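Local atomic coordinates of chitinase (Chromobacterium violaceum, PDB entry 4TXG), a protein that probably hydrolyses the glycosidic bonds of chitin, as a family 18 glycoside hydrolase that also carries a probable chitin-binding module. Residues 733-737 against 767-771. Residues are numbered along the deposited sequence; the frame is centred on the assembly and turned at random.
Sequences DFNRV and SHYTV. With CS (cesium ion), chain G.
Arg736 leaves its strand with CG anti to the backbone N (chi1 -168°) and runs extended out to NE, a reach that carries its guanidinium across to the backbone of 767-771. There NH1 and NH2 close end-on around a single acceptor, the carbonyl oxygen of His768, each nitrogen 2.9 Å from that O. The oxygen lies almost in the guanidinium plane, and both donors lie in the plane of the carbonyl, though both hydrogen bonds are bent, with N-H...O angles near 145°. NH2 makes a second in-plane bond, 3.0 Å to Thr770 OG1, so the hydroxyl and the carbonyl help fix the rotation of the group, together with Asp698 and Gln696; Thr770 CG2 packs against the same nitrogen at 3.6 Å.

Nearer the strand starts, the edge of the His768 imidazole is turned toward the face of Phe734 in an offset edge-to-face pair, the planes at 87° and CE1 of His768 3.8 Å from CE2 of Phe734. Ser767 OG sits 3.4 Å above the centre of the imidazole and is hydrogen-bonded to Gly450 O.

The two segments run roughly parallel, their axes 9.3 Å apart, because strand 694-700 lies between them in the mixed sheet of the Chitinase C region and pairs antiparallel with both; the contact spans that middle strand by side chains. From it, Asp698 forms a salt bridge with Arg736 NH1 and accepts a hydrogen bond from His768 ND1, while Gln696 takes Arg736 NE. Phe734 O and Ser719 OG share a cesium ion, which a water also joins.

With Arg736 bound through all three nitrogens, the guanidinium is held flat and directed, and Asp698 probably offsets its charge while favouring a proton on His768 ND1. The bonds of Arg736 and His768 thereby link three neighbouring strands, 767-773, 694-700 and 734-740.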
loop_
_atom_site.group_PDB
_atom_site.type_symbol
_atom_site.label_atom_id
_atom_site.label_comp_id
_atom_site.label_asym_id
_atom_site.label_seq_id
_atom_site.Cartn_x
_atom_site.Cartn_y
_atom_site.Cartn_z
ATOM N N ASP A 733 -4.996 15.251 -11.455
ATOM C CA ASP A 733 -4.058 14.926 -10.379
ATOM C C ASP A 733 -3.987 15.997 -9.283
ATOM O O ASP A 733 -3.923 15.670 -8.092
ATOM C CB ASP A 733 -2.643 14.730 -10.938
ATOM C CG ASP A 733 -2.503 13.480 -11.790
ATOM O OD1 ASP A 733 -3.386 12.599 -11.738
ATOM O OD2 ASP A 733 -1.478 13.368 -12.503
ATOM N N PHE A 734 -3.958 17.267 -9.680
ATOM C CA PHE A 734 -3.680 18.318 -8.707
ATOM C C PHE A 734 -4.588 19.513 -8.799
ATOM O O PHE A 734 -5.018 19.916 -9.880
ATOM C CB PHE A 734 -2.237 18.808 -8.851
ATOM C CG PHE A 734 -1.219 17.724 -8.701
ATOM C CD1 PHE A 734 -1.038 17.101 -7.476
ATOM C CD2 PHE A 734 -0.452 17.320 -9.783
ATOM C CE1 PHE A 734 -0.088 16.100 -7.327
ATOM C CE2 PHE A 734 0.491 16.302 -9.648
ATOM C CZ PHE A 734 0.676 15.696 -8.424
ATOM N N ASN A 735 -4.843 20.089 -7.633
ATOM C CA ASN A 735 -5.378 21.432 -7.542
ATOM C C ASN A 735 -4.225 22.356 -7.173
ATOM O O ASN A 735 -3.667 22.238 -6.080
ATOM C CB ASN A 735 -6.487 21.502 -6.493
ATOM C CG ASN A 735 -7.663 20.623 -6.840
ATOM O OD1 ASN A 735 -8.142 20.640 -7.970
ATOM N ND2 ASN A 735 -8.130 19.841 -5.870
ATOM N N ARG A 736 -3.846 23.258 -8.068
ATOM C CA ARG A 736 -2.725 24.132 -7.745
ATOM C C ARG A 736 -3.201 25.294 -6.891
ATOM O O ARG A 736 -4.188 25.952 -7.205
ATOM C CB ARG A 736 -2.025 24.641 -9.003
ATOM C CG ARG A 736 -0.685 25.304 -8.674
ATOM C CD ARG A 736 0.281 25.310 -9.852
ATOM N NE ARG A 736 1.587 25.817 -9.426
ATOM C CZ ARG A 736 2.531 25.067 -8.865
ATOM N NH1 ARG A 736 2.333 23.764 -8.658
ATOM N NH2 ARG A 736 3.680 25.625 -8.507
ATOM N N VAL A 737 -2.475 25.530 -5.805
ATOM C CA VAL A 737 -2.837 26.514 -4.791
ATOM C C VAL A 737 -1.883 27.700 -4.866
ATOM O O VAL A 737 -0.719 27.524 -5.209
ATOM C CB VAL A 737 -2.790 25.865 -3.392
ATOM C CG1 VAL A 737 -2.738 26.902 -2.281
ATOM C CG2 VAL A 737 -3.972 24.925 -3.228
ATOM N N SER A 767 3.557 19.170 -3.222
ATOM C CA SER A 767 4.749 19.094 -4.064
ATOM C C SER A 767 4.683 20.127 -5.175
ATOM O O SER A 767 3.671 20.805 -5.340
ATOM C CB SER A 767 4.903 17.692 -4.664
ATOM O OG SER A 767 3.797 17.398 -5.503
ATOM N N HIS A 768 5.782 20.243 -5.914
ATOM C CA HIS A 768 5.870 21.108 -7.098
ATOM C C HIS A 768 5.689 22.577 -6.730
ATOM O O HIS A 768 4.838 23.289 -7.280
ATOM C CB HIS A 768 4.851 20.674 -8.148
ATOM C CG HIS A 768 4.906 19.212 -8.455
ATOM N ND1 HIS A 768 3.800 18.484 -8.840
ATOM C CD2 HIS A 768 5.935 18.326 -8.399
ATOM C CE1 HIS A 768 4.144 17.223 -9.032
ATOM N NE2 HIS A 768 5.437 17.102 -8.769
ATOM N N TYR A 769 6.533 23.023 -5.806
ATOM C CA TYR A 769 6.505 24.397 -5.317
ATOM C C TYR A 769 7.134 25.374 -6.292
ATOM O O TYR A 769 8.143 25.068 -6.932
ATOM C CB TYR A 769 7.240 24.496 -3.972
ATOM C CG TYR A 769 6.575 23.747 -2.841
ATOM C CD1 TYR A 769 6.880 22.412 -2.590
ATOM C CD2 TYR A 769 5.663 24.386 -2.012
ATOM C CE1 TYR A 769 6.268 21.728 -1.551
ATOM C CE2 TYR A 769 5.048 23.713 -0.983
ATOM C CZ TYR A 769 5.359 22.386 -0.753
ATOM O OH TYR A 769 4.748 21.716 0.284
ATOM N N THR A 770 6.544 26.558 -6.403
ATOM C CA THR A 770 7.235 27.656 -7.079
ATOM C C THR A 770 7.169 28.922 -6.250
ATOM O O THR A 770 6.242 29.125 -5.454
ATOM C CB THR A 770 6.659 27.961 -8.481
ATOM O OG1 THR A 770 5.251 28.214 -8.393
ATOM C CG2 THR A 770 6.919 26.806 -9.443
ATOM N N VAL A 771 8.165 29.776 -6.451
ATOM C CA VAL A 771 8.205 31.077 -5.802
ATOM C C VAL A 771 8.191 32.147 -6.884
ATOM O O VAL A 771 9.073 32.171 -7.746
ATOM C CB VAL A 771 9.451 31.227 -4.906
ATOM C CG1 VAL A 771 9.494 32.626 -4.275
ATOM C CG2 VAL A 771 9.457 30.140 -3.828
HETATM CS CS CS G . -4.179 21.610 -12.274
HETATM O O HOH W 1 -1.075 21.768 -11.355
#